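Local coordinates for protein ketosynthase (Streptomyces sp. MSC090213JE08, PDB 6KXD) that probably acts as the chain length factor partner of a ketosynthase chain in the highly reducing type II polyketide synthase that makes ishigamide, at residues Arg86-Ala91 with Asn155-Ala160; Val93-Leu98 with Ile163-Lys168; Thr114-Gly119 with Lys199-Ser204. All blocks are in the same frame, centred on the assembly; numbering follows the deposited sequence.

Contact 1. Residues Arg86-Ala91 with Asn155-Ala160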
ATOM      1  N   ARG B  86       0.717  -1.396 -18.537  1.00 38.87           N
ATOM      2  CA  ARG B  86      -0.566  -0.912 -18.863  1.00 38.77           C
ATOM      3  C   ARG B  86      -1.192  -0.246 -17.626  1.00 39.75           C
ATOM      4  O   ARG B  86      -1.863   0.739 -17.773  1.00 38.47           O
ATOM      5  CB  ARG B  86      -1.379  -2.063 -19.420  1.00 40.44           C
ATOM      6  CG  ARG B  86      -2.751  -1.680 -19.924  1.00 42.04           C
ATOM      7  CD  ARG B  86      -3.321  -2.924 -20.560  1.00 42.76           C
ATOM      8  NE  ARG B  86      -4.619  -2.693 -21.119  1.00 45.30           N
ATOM      9  CZ  ARG B  86      -4.845  -2.184 -22.318  1.00 47.96           C
ATOM     10  NH1 ARG B  86      -3.824  -1.878 -23.105  1.00 47.27           N
ATOM     11  NH2 ARG B  86      -6.086  -1.965 -22.716  1.00 43.63           N
ATOM     12  N   LEU B  87      -0.934  -0.777 -16.428  1.00 37.07           N
ATOM     13  CA  LEU B  87      -1.530  -0.265 -15.214  1.00 38.68           C
ATOM     14  C   LEU B  87      -1.121   1.197 -15.058  1.00 41.91           C
ATOM     15  O   LEU B  87      -1.971   2.106 -14.959  1.00 38.94           O
ATOM     16  CB  LEU B  87      -1.088  -1.093 -14.012  1.00 40.81           C
ATOM     17  CG  LEU B  87      -1.523  -0.527 -12.663  1.00 38.88           C
ATOM     18  CD1 LEU B  87      -3.047  -0.523 -12.571  1.00 38.88           C
ATOM     19  CD2 LEU B  87      -0.907  -1.319 -11.536  1.00 39.25           C
ATOM     20  N   THR B  88       0.185   1.423 -15.165  1.00 35.25           N
ATOM     21  CA  THR B  88       0.700   2.758 -15.069  1.00 36.18           C
ATOM     22  C   THR B  88       0.086   3.618 -16.156  1.00 37.70           C
ATOM     23  O   THR B  88      -0.297   4.786 -15.879  1.00 38.44           O
ATOM     24  CB  THR B  88       2.222   2.819 -15.139  1.00 37.60           C
ATOM     25  OG1 THR B  88       2.791   2.244 -13.965  1.00 42.57           O
ATOM     26  CG2 THR B  88       2.720   4.247 -15.283  1.00 36.33           C
ATOM     27  N   ALA B  89       0.031   3.093 -17.366  1.00 38.17           N
ATOM     28  CA  ALA B  89      -0.486   3.876 -18.489  1.00 37.70           C
ATOM     29  C   ALA B  89      -1.923   4.298 -18.216  1.00 38.99           C
ATOM     30  O   ALA B  89      -2.300   5.444 -18.449  1.00 39.65           O
ATOM     31  CB  ALA B  89      -0.399   3.089 -19.765  1.00 39.25           C
ATOM     32  N   LEU B  90      -2.724   3.366 -17.705  1.00 36.57           N
ATOM     33  CA  LEU B  90      -4.109   3.713 -17.446  1.00 38.60           C
ATOM     34  C   LEU B  90      -4.223   4.826 -16.412  1.00 34.34           C
ATOM     35  O   LEU B  90      -5.095   5.717 -16.532  1.00 35.37           O
ATOM     36  CB  LEU B  90      -4.824   2.481 -16.922  1.00 37.40           C
ATOM     37  CG  LEU B  90      -5.053   1.405 -17.970  1.00 37.96           C
ATOM     38  CD1 LEU B  90      -5.419   0.139 -17.234  1.00 39.06           C
ATOM     39  CD2 LEU B  90      -6.100   1.804 -18.971  1.00 40.22           C
ATOM     40  N   ALA B  91      -3.424   4.721 -15.346  1.00 32.59           N
ATOM     41  CA  ALA B  91      -3.393   5.698 -14.282  1.00 34.95           C
ATOM     42  C   ALA B  91      -2.989   7.045 -14.863  1.00 36.99           C
ATOM     43  O   ALA B  91      -3.565   8.092 -14.493  1.00 34.35           O
ATOM     44  CB  ALA B  91      -2.443   5.314 -13.189  1.00 37.44           C
ATOM     45  N   ASN B 155       4.030   0.619  -6.418  1.00 36.12           N
ATOM     46  CA  ASN B 155       3.747   2.002  -6.258  1.00 36.15           C
ATOM     47  C   ASN B 155       4.106   2.772  -7.522  1.00 34.53           C
ATOM     48  O   ASN B 155       4.053   3.988  -7.520  1.00 34.36           O
ATOM     49  CB  ASN B 155       4.423   2.579  -5.024  1.00 35.11           C
ATOM     50  CG  ASN B 155       5.933   2.520  -5.059  1.00 34.28           C
ATOM     51  OD1 ASN B 155       6.503   1.852  -5.948  1.00 37.35           O
ATOM     52  ND2 ASN B 155       6.551   3.149  -4.079  1.00 38.90           N
ATOM     53  N   HIS B 156       4.472   2.086  -8.601  1.00 36.77           N
ATOM     54  CA  HIS B 156       4.965   2.791  -9.757  1.00 39.22           C
ATOM     55  C   HIS B 156       3.897   3.698 -10.387  1.00 38.09           C
ATOM     56  O   HIS B 156       4.243   4.810 -10.780  1.00 38.14           O
ATOM     57  CB  HIS B 156       5.479   1.874 -10.843  1.00 37.54           C
ATOM     58  CG  HIS B 156       6.067   2.673 -11.949  1.00 38.90           C
ATOM     59  ND1 HIS B 156       5.365   2.975 -13.100  1.00 37.83           N
ATOM     60  CD2 HIS B 156       7.262   3.308 -12.041  1.00 36.57           C
ATOM     61  CE1 HIS B 156       6.151   3.730 -13.882  1.00 39.40           C
ATOM     62  NE2 HIS B 156       7.292   3.923 -13.277  1.00 37.69           N
ATOM     63  N   ALA B 157       2.653   3.230 -10.528  1.00 34.42           N
ATOM     64  CA  ALA B 157       1.616   4.086 -11.148  1.00 36.51           C
ATOM     65  C   ALA B 157       1.448   5.398 -10.361  1.00 32.47           C
ATOM     66  O   ALA B 157       1.410   6.508 -10.965  1.00 35.69           O
ATOM     67  CB  ALA B 157       0.302   3.341 -11.321  1.00 36.60           C
ATOM     68  N   ALA B 158       1.406   5.339  -9.017  1.00 33.51           N
ATOM     69  CA  ALA B 158       1.185   6.502  -8.214  1.00 37.49           C
ATOM     70  C   ALA B 158       2.382   7.458  -8.370  1.00 35.17           C
ATOM     71  O   ALA B 158       2.206   8.653  -8.513  1.00 36.61           O
ATOM     72  CB  ALA B 158       0.914   6.100  -6.783  1.00 35.27           C
ATOM     73  N   GLY B 159       3.583   6.886  -8.325  1.00 35.69           N
ATOM     74  CA  GLY B 159       4.847   7.595  -8.479  1.00 37.46           C
ATOM     75  C   GLY B 159       4.967   8.236  -9.847  1.00 35.57           C
ATOM     76  O   GLY B 159       5.416   9.396  -9.957  1.00 35.74           O
ATOM     77  N   ALA B 160       4.595   7.484 -10.888  1.00 34.92           N
ATOM     78  CA  ALA B 160       4.601   7.989 -12.269  1.00 37.73           C
ATOM     79  C   ALA B 160       3.663   9.193 -12.399  1.00 36.47           C
ATOM     80  O   ALA B 160       3.974  10.167 -13.126  1.00 34.08           O
ATOM     81  CB  ALA B 160       4.227   6.945 -13.274  1.00 38.34           C
TER
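T88 and A91 on helix 86-91 face A157, A160 and H156 on helix 156-160, the short axes approaching to 8.6 Å with N-to-C directions 38° apart. This is a helix-helix contact within the N-terminal beta-ketoacyl synthase domain, of the thiolase clan. Small residues at the crossing let the backbones come very near each other, as the 4.2 Å between T88 CA and A157 CA demonstrates; every residue that takes part is buried.

The one hydrogen bond across the interface runs from H156 ND1 to T88 OG1, 2.8 Å away and lying in the plane of the imidazole (0° out of it). The ring therefore meets the hydroxyl with its edge, and the two side chains cross at about a right angle. H156 places CG anti to its backbone N (chi1 -176°), beside the carbonyl carbon, and from there the ND1 edge of the ring reaches T88. T88 OG1 is also hydrogen-bonded to OD1 of D85, just before helix 86-99, so this buried hydroxyl has two partners, one on each side of the contact. F151 meets the H156 ring, and P269 of the neighbouring ketosynthase chain packs on it, which places this part of helix 156-165 by the subunit interface.

Around this bond the packing is apolar. The T88 methyl CG2 reaches A160 CB at 3.7 Å, and L87 touches the A157 methyl more distantly. L118 of strand 114-119 also covers A157. One turn beyond T88, the two methyls A91 CB and A157 CB meet at 3.9 Å.

Contact 2. Residues Val93-Leu98 with Ile163-Lys168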
ATOM      1  N   VAL B  93      -3.159   8.219 -17.990  1.00 35.41           N
ATOM      2  CA  VAL B  93      -4.170   8.768 -18.861  1.00 38.04           C
ATOM      3  C   VAL B  93      -5.313   9.278 -17.991  1.00 39.15           C
ATOM      4  O   VAL B  93      -5.794  10.365 -18.179  1.00 36.00           O
ATOM      5  CB  VAL B  93      -4.658   7.778 -19.918  1.00 35.57           C
ATOM      6  CG1 VAL B  93      -5.826   8.396 -20.701  1.00 40.66           C
ATOM      7  CG2 VAL B  93      -3.539   7.396 -20.866  1.00 40.18           C
ATOM      8  N   ALA B  94      -5.635   8.542 -16.935  1.00 35.05           N
ATOM      9  CA  ALA B  94      -6.698   9.010 -16.092  1.00 38.39           C
ATOM     10  C   ALA B  94      -6.294  10.319 -15.406  1.00 36.78           C
ATOM     11  O   ALA B  94      -7.135  11.211 -15.208  1.00 38.51           O
ATOM     12  CB  ALA B  94      -7.086   7.957 -15.089  1.00 38.18           C
ATOM     13  N   SER B  95      -5.013  10.427 -15.001  1.00 35.14           N
ATOM     14  CA  SER B  95      -4.533  11.597 -14.284  1.00 34.93           C
ATOM     15  C   SER B  95      -4.678  12.837 -15.159  1.00 33.00           C
ATOM     16  O   SER B  95      -4.942  13.883 -14.625  1.00 36.76           O
ATOM     17  CB  SER B  95      -3.127  11.468 -13.749  1.00 34.18           C
ATOM     18  OG  SER B  95      -2.143  11.460 -14.751  1.00 39.22           O
ATOM     19  N   ASP B  96      -4.375  12.685 -16.439  1.00 37.56           N
ATOM     20  CA  ASP B  96      -4.501  13.766 -17.404  1.00 36.68           C
ATOM     21  C   ASP B  96      -5.956  14.228 -17.518  1.00 38.31           C
ATOM     22  O   ASP B  96      -6.211  15.436 -17.540  1.00 38.11           O
ATOM     23  CB  ASP B  96      -4.009  13.330 -18.774  1.00 36.65           C
ATOM     24  CG  ASP B  96      -2.497  13.370 -18.905  1.00 40.23           C
ATOM     25  OD1 ASP B  96      -1.819  13.564 -17.875  1.00 41.73           O
ATOM     26  OD2 ASP B  96      -2.028  13.158 -20.038  1.00 44.32           O
ATOM     27  N   GLY B  97      -6.891  13.276 -17.567  1.00 36.39           N
ATOM     28  CA  GLY B  97      -8.339  13.593 -17.610  1.00 40.41           C
ATOM     29  C   GLY B  97      -8.761  14.355 -16.373  1.00 41.61           C
ATOM     30  O   GLY B  97      -9.647  15.206 -16.414  1.00 40.94           O
ATOM     31  N   LEU B  98      -8.132  14.047 -15.233  1.00 38.03           N
ATOM     32  CA  LEU B  98      -8.500  14.655 -14.004  1.00 38.56           C
ATOM     33  C   LEU B  98      -7.943  16.075 -13.908  1.00 40.33           C
ATOM     34  O   LEU B  98      -8.665  16.959 -13.553  1.00 38.20           O
ATOM     35  CB  LEU B  98      -8.014  13.821 -12.833  1.00 38.59           C
ATOM     36  CG  LEU B  98      -8.534  14.280 -11.485  1.00 37.52           C
ATOM     37  CD1 LEU B  98     -10.038  14.057 -11.433  1.00 41.16           C
ATOM     38  CD2 LEU B  98      -7.806  13.546 -10.375  1.00 40.07           C
ATOM     39  N   ILE B 163       5.444  12.097 -11.057  1.00 37.24           N
ATOM     40  CA  ILE B 163       6.521  12.556 -11.960  1.00 39.28           C
ATOM     41  C   ILE B 163       5.858  13.367 -13.060  1.00 40.05           C
ATOM     42  O   ILE B 163       6.282  14.463 -13.356  1.00 40.80           O
ATOM     43  CB  ILE B 163       7.341  11.396 -12.537  1.00 38.64           C
ATOM     44  CG1 ILE B 163       8.202  10.776 -11.432  1.00 39.49           C
ATOM     45  CG2 ILE B 163       8.181  11.804 -13.753  1.00 43.34           C
ATOM     46  CD1 ILE B 163       8.693   9.411 -11.795  1.00 41.32           C
ATOM     47  N   ARG B 164       4.782  12.801 -13.615  1.00 37.15           N
ATOM     48  CA  ARG B 164       4.097  13.375 -14.746  1.00 39.25           C
ATOM     49  C   ARG B 164       3.563  14.787 -14.429  1.00 38.93           C
ATOM     50  O   ARG B 164       3.676  15.638 -15.262  1.00 41.09           O
ATOM     51  CB  ARG B 164       2.960  12.470 -15.202  1.00 37.94           C
ATOM     52  CG  ARG B 164       2.272  12.968 -16.461  1.00 39.45           C
ATOM     53  CD  ARG B 164       1.305  11.934 -16.969  1.00 39.39           C
ATOM     54  NE  ARG B 164       0.707  12.319 -18.230  1.00 40.74           N
ATOM     55  CZ  ARG B 164       1.283  12.151 -19.383  1.00 42.45           C
ATOM     56  NH1 ARG B 164       2.531  11.706 -19.414  1.00 37.73           N
ATOM     57  NH2 ARG B 164       0.655  12.487 -20.486  1.00 40.56           N
ATOM     58  N   HIS B 165       2.992  15.012 -13.237  1.00 37.66           N
ATOM     59  CA  HIS B 165       2.297  16.241 -12.906  1.00 40.22           C
ATOM     60  C   HIS B 165       3.029  17.045 -11.844  1.00 42.68           C
ATOM     61  O   HIS B 165       2.417  17.929 -11.210  1.00 40.11           O
ATOM     62  CB  HIS B 165       0.879  15.934 -12.456  1.00 38.87           C
ATOM     63  CG  HIS B 165       0.108  15.331 -13.564  1.00 37.08           C
ATOM     64  ND1 HIS B 165      -0.252  16.062 -14.714  1.00 41.83           N
ATOM     65  CD2 HIS B 165      -0.340  14.079 -13.739  1.00 36.33           C
ATOM     66  CE1 HIS B 165      -0.884  15.262 -15.536  1.00 43.95           C
ATOM     67  NE2 HIS B 165      -0.928  14.013 -14.969  1.00 39.60           N
ATOM     68  N   ASP B 166       4.281  16.655 -11.578  1.00 42.92           N
ATOM     69  CA  ASP B 166       5.092  17.289 -10.581  1.00 45.24           C
ATOM     70  C   ASP B 166       4.351  17.383  -9.251  1.00 43.25           C
ATOM     71  O   ASP B 166       4.144  18.488  -8.681  1.00 39.66           O
ATOM     72  CB  ASP B 166       5.562  18.665 -11.076  1.00 52.20           C
ATOM     73  CG  ASP B 166       6.848  19.103 -10.395  1.00 61.69           C
ATOM     74  OD1 ASP B 166       7.299  18.380  -9.494  1.00 54.98           O
ATOM     75  OD2 ASP B 166       7.383  20.156 -10.767  1.00 68.76           O
ATOM     76  N   LEU B 167       3.981  16.217  -8.694  1.00 39.33           N
ATOM     77  CA  LEU B 167       3.311  16.177  -7.438  1.00 37.79           C
ATOM     78  C   LEU B 167       4.275  15.707  -6.347  1.00 40.64           C
ATOM     79  O   LEU B 167       4.411  14.509  -6.044  1.00 41.09           O
ATOM     80  CB  LEU B 167       2.077  15.275  -7.558  1.00 33.31           C
ATOM     81  CG  LEU B 167       1.111  15.639  -8.682  1.00 39.15           C
ATOM     82  CD1 LEU B 167       0.015  14.606  -8.821  1.00 38.23           C
ATOM     83  CD2 LEU B 167       0.462  17.000  -8.463  1.00 39.17           C
ATOM     84  N   LYS B 168       4.882  16.681  -5.653  1.00 41.01           N
ATOM     85  CA  LYS B 168       5.829  16.380  -4.604  1.00 40.48           C
ATOM     86  C   LYS B 168       5.167  16.058  -3.262  1.00 40.48           C
ATOM     87  O   LYS B 168       5.844  15.772  -2.289  1.00 42.85           O
ATOM     88  CB  LYS B 168       6.796  17.555  -4.442  1.00 44.40           C
ATOM     89  CG  LYS B 168       7.672  17.806  -5.654  1.00 50.33           C
ATOM     90  CD  LYS B 168       8.625  18.973  -5.439  1.00 54.20           C
ATOM     91  CE  LYS B 168       8.792  19.821  -6.678  1.00 59.64           C
ATOM     92  NZ  LYS B 168       9.313  19.024  -7.800  1.00 65.50           N
TER
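Paired polar contacts of D96 with R164 and of S95 with H165 fasten the last turn of helix 156-165, which finishes in a Schellman motif at D166, to helix 86-99 of the ketosynthase N-terminal domain. The two acceptors are consecutive on one helix and the two donors consecutive on the other.

R164 grips the carboxylate side-on with two nitrogens. NE bonds to D96 OD1 at 2.8 Å and NH2 to D96 OD2 at 2.8 Å, the first nearly straight (170° at the hydrogen). Both oxygens lie close to the guanidinium plane, and the two flat groups are tilted by only 26°, so the salt bridge fixes the rotation of each against the other. The arginine reaches that far because its chain is extended from CG to NE, with CG anti to the backbone N (chi1 -175°). Its CG also lies over one face of the H165 ring, 3.7 Å above the plane and toward the rim.

That ring points its edge at helix 86-99: H165 NE2 donates to S95 OG at 2.8 Å, close to the ring plane. S95 OG is bonded as well to L92 O, giving the buried hydroxyl two partners. D96 OD1 also approaches H165 CE1 at 3.0 Å, and the nearby carboxylate would probably favour a positive charge on the imidazole. An alanine in place of R164 would probably leave the D96 carboxylate without its guanidinium mate, and the ring face of H165 without the packing of CG.

D166, with positive phi and two bonds back into the last turn, then turns the chain away, the Schellman ending that leads from helix 156-165 toward strand 171-174.

Contact 3. Residues Thr114-Gly119 with Lys199-Ser204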
ATOM      1  N   THR B 114      -0.771  18.631  -2.613  1.00 41.76           N
ATOM      2  CA  THR B 114      -1.642  17.744  -3.342  1.00 39.45           C
ATOM      3  C   THR B 114      -1.132  16.314  -3.163  1.00 38.06           C
ATOM      4  O   THR B 114      -0.048  15.995  -3.584  1.00 37.23           O
ATOM      5  CB  THR B 114      -1.725  18.010  -4.839  1.00 37.39           C
ATOM      6  OG1 THR B 114      -2.143  19.369  -5.036  1.00 40.91           O
ATOM      7  CG2 THR B 114      -2.718  17.097  -5.518  1.00 34.96           C
ATOM      8  N   GLY B 115      -1.962  15.496  -2.546  1.00 38.76           N
ATOM      9  CA  GLY B 115      -1.633  14.096  -2.341  1.00 37.92           C
ATOM     10  C   GLY B 115      -2.063  13.231  -3.513  1.00 34.71           C
ATOM     11  O   GLY B 115      -2.989  13.580  -4.331  1.00 35.53           O
ATOM     12  N   VAL B 116      -1.460  12.033  -3.595  1.00 35.97           N
ATOM     13  CA  VAL B 116      -1.866  11.041  -4.540  1.00 33.46           C
ATOM     14  C   VAL B 116      -2.024   9.743  -3.770  1.00 34.18           C
ATOM     15  O   VAL B 116      -1.072   9.387  -3.062  1.00 34.93           O
ATOM     16  CB  VAL B 116      -0.816  10.809  -5.648  1.00 33.91           C
ATOM     17  CG1 VAL B 116      -1.209   9.625  -6.525  1.00 34.26           C
ATOM     18  CG2 VAL B 116      -0.617  12.061  -6.490  1.00 38.60           C
ATOM     19  N   VAL B 117      -3.192   9.094  -3.892  1.00 31.53           N
ATOM     20  CA  VAL B 117      -3.298   7.719  -3.370  1.00 32.91           C
ATOM     21  C   VAL B 117      -4.063   6.865  -4.380  1.00 34.64           C
ATOM     22  O   VAL B 117      -5.172   7.213  -4.787  1.00 35.96           O
ATOM     23  CB  VAL B 117      -3.906   7.654  -1.963  1.00 32.38           C
ATOM     24  CG1 VAL B 117      -5.272   8.300  -1.855  1.00 37.02           C
ATOM     25  CG2 VAL B 117      -3.943   6.209  -1.472  1.00 33.05           C
ATOM     26  N   LEU B 118      -3.440   5.738  -4.805  1.00 34.66           N
ATOM     27  CA  LEU B 118      -3.979   4.850  -5.763  1.00 31.33           C
ATOM     28  C   LEU B 118      -4.177   3.468  -5.134  1.00 32.91           C
ATOM     29  O   LEU B 118      -3.274   2.976  -4.498  1.00 34.06           O
ATOM     30  CB  LEU B 118      -3.036   4.732  -6.946  1.00 36.53           C
ATOM     31  CG  LEU B 118      -3.596   4.008  -8.166  1.00 43.77           C
ATOM     32  CD1 LEU B 118      -4.744   4.771  -8.830  1.00 44.98           C
ATOM     33  CD2 LEU B 118      -2.495   3.756  -9.197  1.00 47.78           C
ATOM     34  N   GLY B 119      -5.366   2.901  -5.302  1.00 31.90           N
ATOM     35  CA  GLY B 119      -5.612   1.498  -4.911  1.00 34.52           C
ATOM     36  C   GLY B 119      -5.343   0.528  -6.067  1.00 32.24           C
ATOM     37  O   GLY B 119      -5.620   0.774  -7.266  1.00 33.72           O
ATOM     38  N   LYS B 199      -5.458  18.861  -1.102  1.00 41.79           N
ATOM     39  CA  LYS B 199      -6.163  18.251  -2.192  1.00 41.73           C
ATOM     40  C   LYS B 199      -5.556  16.855  -2.411  1.00 40.90           C
ATOM     41  O   LYS B 199      -4.404  16.601  -2.079  1.00 40.70           O
ATOM     42  CB  LYS B 199      -5.992  18.983  -3.520  1.00 44.22           C
ATOM     43  CG  LYS B 199      -6.541  20.391  -3.619  1.00 47.04           C
ATOM     44  CD  LYS B 199      -6.557  20.856  -5.063  1.00 51.04           C
ATOM     45  CE  LYS B 199      -6.259  22.332  -5.205  1.00 60.69           C
ATOM     46  NZ  LYS B 199      -4.888  22.626  -4.703  1.00 63.85           N
ATOM     47  N   TYR B 200      -6.352  15.968  -2.988  1.00 39.61           N
ATOM     48  CA  TYR B 200      -5.932  14.603  -3.212  1.00 38.37           C
ATOM     49  C   TYR B 200      -6.461  14.121  -4.533  1.00 34.72           C
ATOM     50  O   TYR B 200      -7.620  14.363  -4.872  1.00 41.17           O
ATOM     51  CB  TYR B 200      -6.449  13.634  -2.149  1.00 39.06           C
ATOM     52  CG  TYR B 200      -5.363  13.019  -1.328  1.00 34.37           C
ATOM     53  CD1 TYR B 200      -4.579  11.960  -1.811  1.00 37.55           C
ATOM     54  CD2 TYR B 200      -5.096  13.506  -0.071  1.00 35.58           C
ATOM     55  CE1 TYR B 200      -3.566  11.417  -1.034  1.00 36.51           C
ATOM     56  CE2 TYR B 200      -4.097  12.967   0.720  1.00 39.55           C
ATOM     57  CZ  TYR B 200      -3.339  11.911   0.241  1.00 40.96           C
ATOM     58  OH  TYR B 200      -2.359  11.465   1.066  1.00 37.95           O
ATOM     59  N   LEU B 201      -5.585  13.438  -5.270  1.00 34.23           N
ATOM     60  CA  LEU B 201      -5.936  12.601  -6.386  1.00 33.49           C
ATOM     61  C   LEU B 201      -6.102  11.210  -5.807  1.00 37.00           C
ATOM     62  O   LEU B 201      -5.178  10.721  -5.213  1.00 33.97           O
ATOM     63  CB  LEU B 201      -4.810  12.525  -7.401  1.00 37.58           C
ATOM     64  CG  LEU B 201      -4.669  13.597  -8.455  1.00 46.85           C
ATOM     65  CD1 LEU B 201      -3.903  14.747  -7.890  1.00 52.79           C
ATOM     66  CD2 LEU B 201      -3.933  13.021  -9.665  1.00 44.27           C
ATOM     67  N   VAL B 202      -7.308  10.665  -5.887  1.00 36.23           N
ATOM     68  CA  VAL B 202      -7.622   9.426  -5.194  1.00 37.48           C
ATOM     69  C   VAL B 202      -8.211   8.525  -6.252  1.00 34.80           C
ATOM     70  O   VAL B 202      -9.156   8.931  -6.977  1.00 35.39           O
ATOM     71  CB  VAL B 202      -8.703   9.588  -4.116  1.00 39.34           C
ATOM     72  CG1 VAL B 202      -8.996   8.259  -3.400  1.00 38.23           C
ATOM     73  CG2 VAL B 202      -8.353  10.664  -3.125  1.00 44.20           C
ATOM     74  N   GLY B 203      -7.805   7.257  -6.256  1.00 33.48           N
ATOM     75  CA  GLY B 203      -8.528   6.408  -7.155  1.00 33.26           C
ATOM     76  C   GLY B 203      -7.954   5.034  -7.133  1.00 32.34           C
ATOM     77  O   GLY B 203      -7.240   4.700  -6.178  1.00 33.74           O
ATOM     78  N   SER B 204      -8.280   4.264  -8.159  1.00 34.39           N
ATOM     79  CA  SER B 204      -7.778   2.921  -8.151  1.00 35.52           C
ATOM     80  C   SER B 204      -7.723   2.440  -9.581  1.00 34.23           C
ATOM     81  O   SER B 204      -8.378   3.036 -10.464  1.00 35.94           O
ATOM     82  CB  SER B 204      -8.637   2.109  -7.204  1.00 34.24           C
ATOM     83  OG  SER B 204      -9.977   1.997  -7.673  1.00 36.64           O
TER
HETATM   84  O   HOH W   1      -3.002  21.045  -2.948  1.00 41.97           O
HETATM   85  O   HOH W   2      -0.716   9.869  -0.342  1.00 37.66           O
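Y200 lies with one face of its ring over G115, whose CA sits 3.6 Å from the ring centroid and 14° off the ring normal, a CH-pi contact between neighbouring strands. The absence of a beta carbon at G115 is what permits this: one there would collide with the ring. Y200 chi1 is -115°, away from the staggered positions, which sets CG where the ring can extend across the neighbouring strand over G115. Its rim atom CE1 is met obliquely by V117 CG1 at 3.6 Å, and the same methyl reaches V202 CG1 at 4.0 Å. The phenol OH shares a water with V116 O, placed in the ring plane, 2.7 Å from OH. The sheet face that carries Y200, V117 and V202 is covered by helix 180-193, with A188, L191 and M192 touching Y200.

On the opposite sheet face, with T114, V116, L118 and L201, T114 CG2 and L201 CD1 touch at 3.5 Å, their side chains crossing obliquely. The bent K199 chain ends beside T114, where a water 2.8 Å from T114 OG1 also accepts from K199 NZ; OG1 is bonded in addition to D111 N. V116, L118 and L201 are covered there by helix 156-165 through A158, A157 and T161. L118 swings CD1 back across to S204 CA, 3.6 Å away.

Between these faces the strands run parallel, 8° apart. Five backbone bonds join them, with G115, V117 and G119 donating to K199, L201 and G203, and L201 and G203 donating back. Strand 114-119 bonds on its other side to 171-174, and 199-206 to antiparallel 229-240, a parallel core with one reversed neighbour, as in the thiolase fold.

Overall arrangement
Of the elements in these contacts, helix 86-99 comes first from the N terminus and supplies the earlier segments of contacts 1 and 2; strand 114-119 then begins contact 3. Helix 156-165 returns to helix 86-99 and closes the first two contacts across 63 and 64 intervening residues; these loops cross. Strand 199-206 then closes contact 3 beside 114-119, over a loop of 79 residues that crosses both others. The helix pair rests on the sheet (A157 CB on L118 CD2 at 3.5 Å, L98 CD2 on L201 CG at 3.7 Å), and L167, just after helix 156-165, packs its CD1 on V116 CG2. Together they join a helical layer to the sheet core.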